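Fucolectin-related protein (Streptococcus pneumoniae, PDB 2WMF) probably hydrolyses glycosidic bonds in host blood-group carbohydrate antigens, as the catalytic module of a family 98 glycoside hydrolase. Local coordinates at residues H176-W187 with L207-D218; S273-N281 with E361-G369. All blocks are in the same frame, centred on the assembly; numbering follows the deposited sequence.

Contact 1 (H176-W187 with L207-D218); sequences HFIWHDHEKWFW and LVLATKNTPIRD
His-182 and Asp-218 lose the most surface: His-182 follows strand 176-180 closely, and Asp-218 ends the loop after strand 207-212, directly before helix 219-231. The His-182 imidazole rests on the backbone of 212-217: Asn-213 CA sits over one ring face, 3.6 Å from the ring centroid and 17° off its normal, a CH-pi contact. At the ring edge, in plane, CE1 of His-182 comes 3.0 Å from Arg-217 O, while Pro-215 CG packs obliquely against ND1. Asp-218 serves the start of the helix that begins at Lys-184. Its OD2 accepts the Lys-184 backbone N-H at 2.9 Å in a nearly straight bond (169°), and takes hydrogens from two waters, one of which joins it to Glu-183 and Arg-217. The extended Lys-184 chain, its CG anti to the carbonyl carbon, passes the carboxylate and brings NZ over its plane, 3.2 Å from Asp-218 OD1, in a salt bridge; NZ has a second acid partner in Glu-361. With three donors on OD2 and the ammonium on OD1, the carboxylate is probably kept ionised. Val-208 lies alongside Ile-178, its CB 3.9 Å from Ile-178 CG1. The strands run parallel, axes 4.8 Å apart at 20°. Val-208 N donates to Phe-177 O and Trp-179 N to Val-208 O, both at 2.9 Å. This is adjacent-strand pairing, with connecting loops at the C-terminal strand ends, of a (beta/alpha)8 TIM barrel.

Contact 2 (S273-N281 with E361-G369); sequences SMIAMEMMN and ETMPLYNNG
Met-274 and Met-277 of the helix meet Met-363, Pro-364 and Leu-365 in the apolar part of the contact. The Met-274 chain is fully extended, with CG anti to the backbone N (chi1 180°), which carries its methyl out to the loop: CE lies 3.8 Å from Met-363 CE, and the two side chains cross at about a right angle. One turn further along, Met-277 bends at its last torsion and brings CE to 3.7 Å from both CD1 and CD2 of Leu-365, so that the methionine methyl touches both leucine branches. Leu-365 is the residue most covered by the other segment.

A second kind of contact sets a polar group against an apolar one. The Glu-278 carboxylate carbon CD is 3.5 Å from Pro-364 CG, and the proline ring lies against the end of the acid chain. Both oxygens of Glu-278 find their polar partners outside these segments, OE1 with Asn-213 and OE2 in a salt bridge to Lys-246.

Hydrogen bonding across the contact is slight. Asn-281 ND2 reaches Pro-364 O at 2.9 Å, but the N-H...O angle of 116° makes the bond weak. The amide also crosses the Tyr-366 side chain obliquely, its plane turned 33° from the ring, with OD1 of Asn-281 3.6 Å from Tyr-366 CD2. Tyr-434 OH accepts the Tyr-366 backbone N-H and is hydrogen-bonded to Asn-281 OD1, so one hydroxyl joins helix and loop.

Helix 272-283, which precedes barrel strand 289-293, thus faces loop 361-369 on one side. Ile-275, Ala-276, Met-279 and Met-280 reach helix 307-322, while Met-277 and Met-280 pack on Tyr-434 and Tyr-467 of strands 430-434 and 467-472; Leu-365 touches Tyr-434 as well.

Contact 2 is wholly buried; contact 1 is buried along its strands but reaches the surface at Arg-217. They also join different parts of the chain. Contact 1 pairs neighbouring strands of the barrel and the loops that follow them, burying 1004 Å² through regular backbone bonds and, at its more exposed end, charges and water. Contact 2 sets a helix against an irregular loop from the C-terminal family region, buries 373 Å², and relies on methionine, proline and leucine packing with one weak hydrogen bond. Their centres are about 16 Å apart, yet they meet directly: Lys-184 NZ forms a salt bridge with Glu-361 OE2 at 2.7 Å, and Asn-213 ND2 probably donates to Glu-278 OE1 at 2.8 Å.

Contact 1 (H176-W187 with L207-D218)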
loop_
_atom_site.group_PDB
_atom_site.type_symbol
_atom_site.label_atom_id
_atom_site.label_comp_id
_atom_site.label_asym_id
_atom_site.label_seq_id
_atom_site.Cartn_x
_atom_site.Cartn_y
_atom_site.Cartn_z
ATOM N N HIS A 176 15.531 8.459 7.880
ATOM C CA HIS A 176 14.779 7.182 7.964
ATOM C C HIS A 176 15.428 6.065 7.127
ATOM O O HIS A 176 15.850 6.288 6.000
ATOM C CB HIS A 176 13.340 7.365 7.492
ATOM C CG HIS A 176 12.474 8.125 8.452
ATOM N ND1 HIS A 176 12.312 9.501 8.398
ATOM C CD2 HIS A 176 11.728 7.689 9.496
ATOM C CE1 HIS A 176 11.513 9.874 9.388
ATOM N NE2 HIS A 176 11.133 8.787 10.065
ATOM N N PHE A 177 15.451 4.878 7.709
ATOM C CA PHE A 177 15.815 3.643 7.037
ATOM C C PHE A 177 14.506 2.924 6.761
ATOM O O PHE A 177 13.739 2.613 7.687
ATOM C CB PHE A 177 16.720 2.780 7.921
ATOM C CG PHE A 177 17.260 1.515 7.237
ATOM C CD1 PHE A 177 18.417 1.571 6.498
ATOM C CD2 PHE A 177 16.541 0.314 7.281
ATOM C CE1 PHE A 177 18.928 0.455 5.847
ATOM C CE2 PHE A 177 17.029 -0.812 6.659
ATOM C CZ PHE A 177 18.206 -0.749 5.923
ATOM N N ILE A 178 14.261 2.660 5.480
ATOM C CA ILE A 178 12.976 2.060 5.023
ATOM C C ILE A 178 13.277 0.694 4.408
ATOM O O ILE A 178 13.987 0.607 3.397
ATOM C CB ILE A 178 12.225 2.962 4.028
ATOM C CG1 ILE A 178 12.000 4.351 4.648
ATOM C CG2 ILE A 178 10.863 2.304 3.591
ATOM C CD1 ILE A 178 11.198 5.292 3.785
ATOM N N TRP A 179 12.711 -0.349 5.025
ATOM C CA TRP A 179 12.961 -1.741 4.604
ATOM C C TRP A 179 11.681 -2.385 4.033
ATOM O O TRP A 179 10.756 -2.636 4.783
ATOM C CB TRP A 179 13.488 -2.586 5.789
ATOM C CG TRP A 179 14.061 -3.928 5.406
ATOM C CD1 TRP A 179 13.828 -4.641 4.252
ATOM C CD2 TRP A 179 14.948 -4.726 6.192
ATOM N NE1 TRP A 179 14.506 -5.825 4.284
ATOM C CE2 TRP A 179 15.194 -5.914 5.467
ATOM C CE3 TRP A 179 15.553 -4.558 7.453
ATOM C CZ2 TRP A 179 16.053 -6.910 5.948
ATOM C CZ3 TRP A 179 16.382 -5.530 7.936
ATOM C CH2 TRP A 179 16.625 -6.707 7.188
ATOM N N HIS A 180 11.639 -2.614 2.718
ATOM C CA HIS A 180 10.507 -3.289 2.063
ATOM C C HIS A 180 10.867 -4.756 1.864
ATOM O O HIS A 180 11.872 -5.104 1.207
ATOM C CB HIS A 180 10.227 -2.692 0.671
ATOM C CG HIS A 180 9.620 -1.320 0.677
ATOM N ND1 HIS A 180 8.295 -1.081 0.987
ATOM C CD2 HIS A 180 10.147 -0.123 0.321
ATOM C CE1 HIS A 180 8.041 0.213 0.851
ATOM N NE2 HIS A 180 9.139 0.819 0.436
ATOM N N ASP A 181 10.032 -5.648 2.399
ATOM C CA ASP A 181 10.267 -7.098 2.246
ATOM C C ASP A 181 9.005 -7.852 2.637
ATOM O O ASP A 181 7.982 -7.235 2.968
ATOM C CB ASP A 181 11.527 -7.552 3.030
ATOM C CG ASP A 181 12.605 -8.099 2.140
ATOM O OD1 ASP A 181 12.245 -8.757 1.134
ATOM O OD2 ASP A 181 13.811 -7.828 2.429
ATOM N N HIS A 182 9.048 -9.168 2.526
ATOM C CA HIS A 182 7.822 -9.952 2.532
ATOM C C HIS A 182 8.063 -11.364 3.042
ATOM O O HIS A 182 9.199 -11.861 2.990
ATOM C CB HIS A 182 7.231 -9.996 1.121
ATOM C CG HIS A 182 5.751 -9.970 1.110
ATOM N ND1 HIS A 182 4.950 -11.038 0.772
ATOM C CD2 HIS A 182 4.915 -8.978 1.485
ATOM C CE1 HIS A 182 3.683 -10.683 0.887
ATOM N NE2 HIS A 182 3.637 -9.443 1.337
ATOM N N GLU A 183 6.960 -11.983 3.465
ATOM C CA GLU A 183 6.814 -13.367 3.897
ATOM C C GLU A 183 6.994 -13.538 5.374
ATOM O O GLU A 183 7.837 -12.888 5.980
ATOM C CB GLU A 183 7.690 -14.320 3.049
ATOM C CG GLU A 183 7.351 -14.225 1.516
ATOM C CD GLU A 183 8.093 -15.242 0.641
ATOM O OE1 GLU A 183 8.466 -16.319 1.146
ATOM O OE2 GLU A 183 8.234 -14.977 -0.559
ATOM N N LYS A 184 6.226 -14.452 5.944
ATOM C CA LYS A 184 6.200 -14.645 7.390
ATOM C C LYS A 184 7.568 -15.117 7.910
ATOM O O LYS A 184 8.123 -14.537 8.836
ATOM C CB LYS A 184 5.137 -15.668 7.789
ATOM C CG LYS A 184 3.674 -15.284 7.418
ATOM C CD LYS A 184 2.768 -16.512 7.303
ATOM C CE LYS A 184 1.445 -16.238 6.619
ATOM N NZ LYS A 184 0.814 -17.459 5.959
ATOM N N TRP A 185 8.098 -16.206 7.342
ATOM C CA TRP A 185 9.393 -16.767 7.817
ATOM C C TRP A 185 10.492 -15.692 7.723
ATOM O O TRP A 185 11.374 -15.627 8.581
ATOM C CB TRP A 185 9.761 -18.025 6.993
ATOM C CG TRP A 185 10.169 -17.675 5.613
ATOM C CD1 TRP A 185 9.341 -17.484 4.515
ATOM C CD2 TRP A 185 11.490 -17.357 5.169
ATOM N NE1 TRP A 185 10.092 -17.049 3.432
ATOM C CE2 TRP A 185 11.406 -16.974 3.806
ATOM C CE3 TRP A 185 12.756 -17.355 5.788
ATOM C CZ2 TRP A 185 12.524 -16.620 3.075
ATOM C CZ3 TRP A 185 13.871 -16.969 5.040
ATOM C CH2 TRP A 185 13.735 -16.582 3.724
ATOM N N PHE A 186 10.426 -14.850 6.687
ATOM C CA PHE A 186 11.457 -13.871 6.405
ATOM C C PHE A 186 11.483 -12.817 7.525
ATOM O O PHE A 186 12.510 -12.539 8.139
ATOM C CB PHE A 186 11.254 -13.215 5.019
ATOM C CG PHE A 186 12.311 -12.203 4.706
ATOM C CD1 PHE A 186 13.486 -12.572 4.087
ATOM C CD2 PHE A 186 12.159 -10.887 5.120
ATOM C CE1 PHE A 186 14.512 -11.675 3.856
ATOM C CE2 PHE A 186 13.196 -9.944 4.893
ATOM C CZ PHE A 186 14.393 -10.358 4.276
ATOM N N TRP A 187 10.340 -12.195 7.763
ATOM C CA TRP A 187 10.277 -11.180 8.799
ATOM C C TRP A 187 10.537 -11.781 10.185
ATOM O O TRP A 187 11.138 -11.100 11.068
ATOM C CB TRP A 187 8.942 -10.401 8.744
ATOM C CG TRP A 187 8.912 -9.376 7.674
ATOM C CD1 TRP A 187 8.055 -9.313 6.624
ATOM C CD2 TRP A 187 9.745 -8.204 7.566
ATOM N NE1 TRP A 187 8.315 -8.209 5.852
ATOM C CE2 TRP A 187 9.360 -7.519 6.397
ATOM C CE3 TRP A 187 10.799 -7.687 8.329
ATOM C CZ2 TRP A 187 9.971 -6.316 5.981
ATOM C CZ3 TRP A 187 11.441 -6.530 7.893
ATOM C CH2 TRP A 187 11.013 -5.843 6.741
ATOM N N LEU A 207 13.115 4.117 11.905
ATOM C CA LEU A 207 12.919 2.870 11.150
ATOM C C LEU A 207 11.485 2.794 10.608
ATOM O O LEU A 207 10.542 3.028 11.336
ATOM C CB LEU A 207 13.157 1.653 12.036
ATOM C CG LEU A 207 13.087 0.243 11.426
ATOM C CD1 LEU A 207 14.053 0.115 10.196
ATOM C CD2 LEU A 207 13.326 -0.846 12.487
ATOM N N VAL A 208 11.361 2.416 9.346
ATOM C CA VAL A 208 10.080 2.059 8.734
ATOM C C VAL A 208 10.210 0.632 8.197
ATOM O O VAL A 208 11.120 0.368 7.390
ATOM C CB VAL A 208 9.727 2.963 7.554
ATOM C CG1 VAL A 208 8.358 2.557 6.997
ATOM C CG2 VAL A 208 9.799 4.469 7.981
ATOM N N LEU A 209 9.346 -0.278 8.663
ATOM C CA LEU A 209 9.307 -1.651 8.148
ATOM C C LEU A 209 8.057 -1.724 7.247
ATOM O O LEU A 209 6.994 -1.174 7.569
ATOM C CB LEU A 209 9.293 -2.669 9.288
ATOM C CG LEU A 209 10.566 -2.672 10.172
ATOM C CD1 LEU A 209 10.467 -3.668 11.369
ATOM C CD2 LEU A 209 11.822 -2.839 9.288
ATOM N N ALA A 210 8.191 -2.369 6.101
ATOM C CA ALA A 210 7.141 -2.313 5.079
ATOM C C ALA A 210 7.043 -3.576 4.249
ATOM O O ALA A 210 8.019 -4.275 4.026
ATOM C CB ALA A 210 7.346 -1.053 4.163
ATOM N N THR A 211 5.837 -3.832 3.769
ATOM C CA THR A 211 5.596 -5.024 3.010
ATOM C C THR A 211 6.065 -4.853 1.548
ATOM O O THR A 211 6.382 -3.764 1.080
ATOM C CB THR A 211 4.068 -5.381 3.024
ATOM O OG1 THR A 211 3.358 -4.418 2.221
ATOM C CG2 THR A 211 3.484 -5.391 4.468
ATOM N N LYS A 212 6.068 -5.951 0.824
ATOM C CA LYS A 212 6.314 -5.941 -0.631
ATOM C C LYS A 212 5.746 -7.224 -1.247
ATOM O O LYS A 212 6.445 -8.249 -1.366
ATOM C CB LYS A 212 7.796 -5.828 -0.949
ATOM C CG LYS A 212 8.097 -5.700 -2.472
ATOM C CD LYS A 212 9.570 -5.483 -2.818
ATOM C CE LYS A 212 9.695 -5.039 -4.293
ATOM N NZ LYS A 212 9.572 -6.211 -5.207
ATOM N N ASN A 213 4.482 -7.136 -1.666
ATOM C CA ASN A 213 3.674 -8.333 -1.971
ATOM C C ASN A 213 3.824 -8.970 -3.365
ATOM O O ASN A 213 3.008 -9.810 -3.776
ATOM C CB ASN A 213 2.223 -8.104 -1.565
ATOM C CG ASN A 213 1.538 -7.030 -2.325
ATOM O OD1 ASN A 213 2.085 -6.450 -3.279
ATOM N ND2 ASN A 213 0.289 -6.727 -1.899
ATOM N N THR A 214 4.924 -8.649 -4.011
ATOM C CA THR A 214 5.369 -9.268 -5.261
ATOM C C THR A 214 5.291 -10.812 -5.319
ATOM O O THR A 214 4.843 -11.336 -6.356
ATOM C CB THR A 214 6.854 -8.866 -5.526
ATOM O OG1 THR A 214 7.059 -7.469 -5.218
ATOM C CG2 THR A 214 7.277 -9.147 -6.983
ATOM N N PRO A 215 5.809 -11.515 -4.287
ATOM C CA PRO A 215 5.941 -12.972 -4.428
ATOM C C PRO A 215 4.663 -13.779 -4.210
ATOM O O PRO A 215 4.720 -15.018 -4.139
ATOM C CB PRO A 215 6.995 -13.336 -3.377
ATOM C CG PRO A 215 6.703 -12.347 -2.249
ATOM C CD PRO A 215 6.367 -11.072 -2.980
ATOM N N ILE A 216 3.515 -13.088 -4.126
ATOM C CA ILE A 216 2.206 -13.739 -4.145
ATOM C C ILE A 216 2.098 -14.877 -3.156
ATOM O O ILE A 216 1.659 -16.003 -3.478
ATOM C CB ILE A 216 1.718 -14.115 -5.590
ATOM C CG1 ILE A 216 2.662 -15.045 -6.335
ATOM C CG2 ILE A 216 1.467 -12.866 -6.406
ATOM C CD1 ILE A 216 1.998 -15.661 -7.565
ATOM N N ARG A 217 2.487 -14.561 -1.928
ATOM C CA ARG A 217 2.405 -15.493 -0.778
ATOM C C ARG A 217 2.359 -14.641 0.490
ATOM O O ARG A 217 2.890 -13.508 0.523
ATOM C CB ARG A 217 3.653 -16.365 -0.646
ATOM C CG ARG A 217 4.074 -17.184 -1.787
ATOM C CD ARG A 217 5.379 -17.892 -1.354
ATOM N NE ARG A 217 5.129 -18.728 -0.180
ATOM C CZ ARG A 217 4.524 -19.914 -0.201
ATOM N NH1 ARG A 217 4.126 -20.465 -1.361
ATOM N NH2 ARG A 217 4.318 -20.552 0.943
ATOM N N ASP A 218 1.715 -15.173 1.506
ATOM C CA ASP A 218 1.794 -14.622 2.840
ATOM C C ASP A 218 1.309 -13.197 2.956
ATOM O O ASP A 218 1.780 -12.465 3.836
ATOM C CB ASP A 218 3.239 -14.691 3.386
ATOM C CG ASP A 218 3.681 -16.094 3.722
ATOM O OD1 ASP A 218 2.877 -17.054 3.606
ATOM O OD2 ASP A 218 4.859 -16.262 4.126
HETATM O O HOH W 1 6.378 -17.770 2.263
HETATM O O HOH W 2 6.325 -17.988 5.713
#

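Contact 2 (S273-N281 with E361-G369)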
loop_
_atom_site.group_PDB
_atom_site.type_symbol
_atom_site.label_atom_id
_atom_site.label_comp_id
_atom_site.label_asym_id
_atom_site.label_seq_id
_atom_site.Cartn_x
_atom_site.Cartn_y
_atom_site.Cartn_z
ATOM N N SER A 273 -8.026 1.307 -9.305
ATOM C CA SER A 273 -8.687 1.408 -7.990
ATOM C C SER A 273 -8.243 0.288 -7.050
ATOM O O SER A 273 -8.277 0.432 -5.820
ATOM C CB SER A 273 -10.194 1.366 -8.147
ATOM O OG SER A 273 -10.538 0.205 -8.859
ATOM N N MET A 274 -7.806 -0.836 -7.609
ATOM C CA MET A 274 -7.329 -1.916 -6.748
ATOM C C MET A 274 -5.978 -1.565 -6.079
ATOM O O MET A 274 -5.693 -2.027 -4.964
ATOM C CB MET A 274 -7.223 -3.245 -7.496
ATOM C CG MET A 274 -6.725 -4.428 -6.651
ATOM S SD MET A 274 -6.769 -5.967 -7.642
ATOM C CE MET A 274 -5.688 -6.977 -6.625
ATOM N N ILE A 275 -5.155 -0.783 -6.764
ATOM C CA ILE A 275 -3.931 -0.232 -6.155
ATOM C C ILE A 275 -4.315 0.562 -4.857
ATOM O O ILE A 275 -3.728 0.385 -3.765
ATOM C CB ILE A 275 -3.171 0.679 -7.100
ATOM C CG1 ILE A 275 -2.664 -0.083 -8.329
ATOM C CG2 ILE A 275 -1.936 1.285 -6.408
ATOM C CD1 ILE A 275 -2.273 0.847 -9.469
ATOM N N ALA A 276 -5.343 1.404 -5.006
ATOM C CA ALA A 276 -5.911 2.145 -3.858
ATOM C C ALA A 276 -6.472 1.245 -2.755
ATOM O O ALA A 276 -6.323 1.551 -1.544
ATOM C CB ALA A 276 -6.935 3.166 -4.321
ATOM N N MET A 277 -7.108 0.140 -3.142
ATOM C CA MET A 277 -7.592 -0.813 -2.137
ATOM C C MET A 277 -6.434 -1.447 -1.320
ATOM O O MET A 277 -6.533 -1.619 -0.086
ATOM C CB MET A 277 -8.455 -1.868 -2.803
ATOM C CG MET A 277 -9.755 -1.256 -3.371
ATOM S SD MET A 277 -10.541 -2.141 -4.773
ATOM C CE MET A 277 -10.496 -3.738 -4.141
ATOM N N GLU A 278 -5.323 -1.782 -1.987
ATOM C CA GLU A 278 -4.105 -2.200 -1.287
ATOM C C GLU A 278 -3.609 -1.094 -0.296
ATOM O O GLU A 278 -3.224 -1.408 0.824
ATOM C CB GLU A 278 -2.993 -2.631 -2.264
ATOM C CG GLU A 278 -3.358 -3.715 -3.263
ATOM C CD GLU A 278 -2.142 -4.393 -3.835
ATOM O OE1 GLU A 278 -1.169 -4.613 -3.092
ATOM O OE2 GLU A 278 -2.118 -4.679 -5.058
ATOM N N MET A 279 -3.651 0.171 -0.726
ATOM C CA MET A 279 -3.287 1.262 0.175
ATOM C C MET A 279 -4.267 1.324 1.361
ATOM O O MET A 279 -3.857 1.561 2.499
ATOM C CB MET A 279 -3.293 2.627 -0.534
ATOM C CG MET A 279 -2.308 2.707 -1.741
ATOM S SD MET A 279 -2.590 4.215 -2.728
ATOM C CE MET A 279 -2.041 5.515 -1.615
ATOM N N MET A 280 -5.569 1.112 1.100
ATOM C CA MET A 280 -6.542 1.080 2.193
ATOM C C MET A 280 -6.233 0.031 3.281
ATOM O O MET A 280 -6.424 0.292 4.434
ATOM C CB MET A 280 -7.940 0.825 1.649
ATOM C CG MET A 280 -9.038 0.978 2.689
ATOM S SD MET A 280 -10.695 0.571 2.082
ATOM C CE MET A 280 -11.023 2.015 1.081
ATOM N N ASN A 281 -5.740 -1.157 2.906
ATOM C CA ASN A 281 -5.345 -2.175 3.865
ATOM C C ASN A 281 -4.264 -1.669 4.811
ATOM O O ASN A 281 -4.226 -2.070 5.983
ATOM C CB ASN A 281 -4.800 -3.404 3.115
ATOM C CG ASN A 281 -5.891 -4.253 2.466
ATOM O OD1 ASN A 281 -7.095 -3.961 2.549
ATOM N ND2 ASN A 281 -5.446 -5.298 1.758
ATOM N N GLU A 361 -4.027 -15.940 0.510
ATOM C CA GLU A 361 -2.864 -15.122 0.898
ATOM C C GLU A 361 -1.921 -14.814 -0.266
ATOM O O GLU A 361 -0.954 -14.070 -0.091
ATOM C CB GLU A 361 -2.115 -15.712 2.061
ATOM C CG GLU A 361 -2.792 -15.643 3.415
ATOM C CD GLU A 361 -1.767 -15.783 4.508
ATOM O OE1 GLU A 361 -1.008 -14.796 4.703
ATOM O OE2 GLU A 361 -1.730 -16.870 5.122
ATOM N N THR A 362 -2.205 -15.348 -1.465
ATOM C CA THR A 362 -1.418 -15.019 -2.641
ATOM C C THR A 362 -1.749 -13.619 -3.160
ATOM O O THR A 362 -0.976 -13.054 -3.922
ATOM C CB THR A 362 -1.515 -16.039 -3.813
ATOM O OG1 THR A 362 -2.747 -15.869 -4.508
ATOM C CG2 THR A 362 -1.310 -17.464 -3.314
ATOM N N MET A 363 -2.895 -13.083 -2.729
ATOM C CA MET A 363 -3.369 -11.789 -3.181
ATOM C C MET A 363 -3.802 -10.916 -1.994
ATOM O O MET A 363 -4.032 -11.409 -0.900
ATOM C CB MET A 363 -4.554 -11.995 -4.133
ATOM C CG MET A 363 -4.107 -12.684 -5.431
ATOM S SD MET A 363 -3.174 -11.558 -6.474
ATOM C CE MET A 363 -4.539 -10.562 -7.180
ATOM N N PRO A 364 -3.806 -9.608 -2.216
ATOM C CA PRO A 364 -3.856 -8.705 -1.061
ATOM C C PRO A 364 -5.229 -8.410 -0.502
ATOM O O PRO A 364 -5.325 -7.931 0.647
ATOM C CB PRO A 364 -3.239 -7.404 -1.634
ATOM C CG PRO A 364 -3.572 -7.452 -3.089
ATOM C CD PRO A 364 -3.471 -8.889 -3.453
ATOM N N LEU A 365 -6.303 -8.614 -1.275
ATOM C CA LEU A 365 -7.603 -8.117 -0.810
ATOM C C LEU A 365 -8.125 -8.985 0.341
ATOM O O LEU A 365 -7.975 -10.192 0.335
ATOM C CB LEU A 365 -8.635 -8.019 -1.945
ATOM C CG LEU A 365 -8.219 -7.240 -3.191
ATOM C CD1 LEU A 365 -9.338 -7.253 -4.280
ATOM C CD2 LEU A 365 -7.777 -5.801 -2.804
ATOM N N TYR A 366 -8.723 -8.319 1.335
ATOM C CA TYR A 366 -9.349 -9.035 2.455
ATOM C C TYR A 366 -10.854 -9.267 2.172
ATOM O O TYR A 366 -11.513 -8.417 1.599
ATOM C CB TYR A 366 -9.206 -8.231 3.740
ATOM C CG TYR A 366 -7.767 -8.197 4.213
ATOM C CD1 TYR A 366 -7.035 -9.385 4.319
ATOM C CD2 TYR A 366 -7.106 -6.987 4.487
ATOM C CE1 TYR A 366 -5.714 -9.375 4.760
ATOM C CE2 TYR A 366 -5.779 -6.977 4.936
ATOM C CZ TYR A 366 -5.081 -8.169 5.077
ATOM O OH TYR A 366 -3.767 -8.181 5.533
ATOM N N ASN A 367 -11.404 -10.384 2.631
ATOM C CA ASN A 367 -12.838 -10.614 2.410
ATOM C C ASN A 367 -13.714 -9.913 3.450
ATOM O O ASN A 367 -14.835 -9.533 3.188
ATOM C CB ASN A 367 -13.122 -12.084 2.477
ATOM C CG ASN A 367 -12.334 -12.864 1.457
ATOM O OD1 ASN A 367 -12.800 -13.070 0.300
ATOM N ND2 ASN A 367 -11.156 -13.291 1.838
ATOM N N ASN A 368 -13.153 -9.784 4.648
ATOM C CA ASN A 368 -13.896 -9.404 5.862
ATOM C C ASN A 368 -13.077 -8.346 6.604
ATOM O O ASN A 368 -11.861 -8.537 6.760
ATOM C CB ASN A 368 -14.034 -10.681 6.731
ATOM C CG ASN A 368 -15.159 -10.633 7.717
ATOM O OD1 ASN A 368 -15.705 -9.576 8.029
ATOM N ND2 ASN A 368 -15.561 -11.834 8.188
ATOM N N GLY A 369 -13.747 -7.338 7.164
ATOM C CA GLY A 369 -13.121 -6.330 8.006
ATOM C C GLY A 369 -13.385 -6.480 9.496
ATOM O O GLY A 369 -12.938 -5.660 10.259
#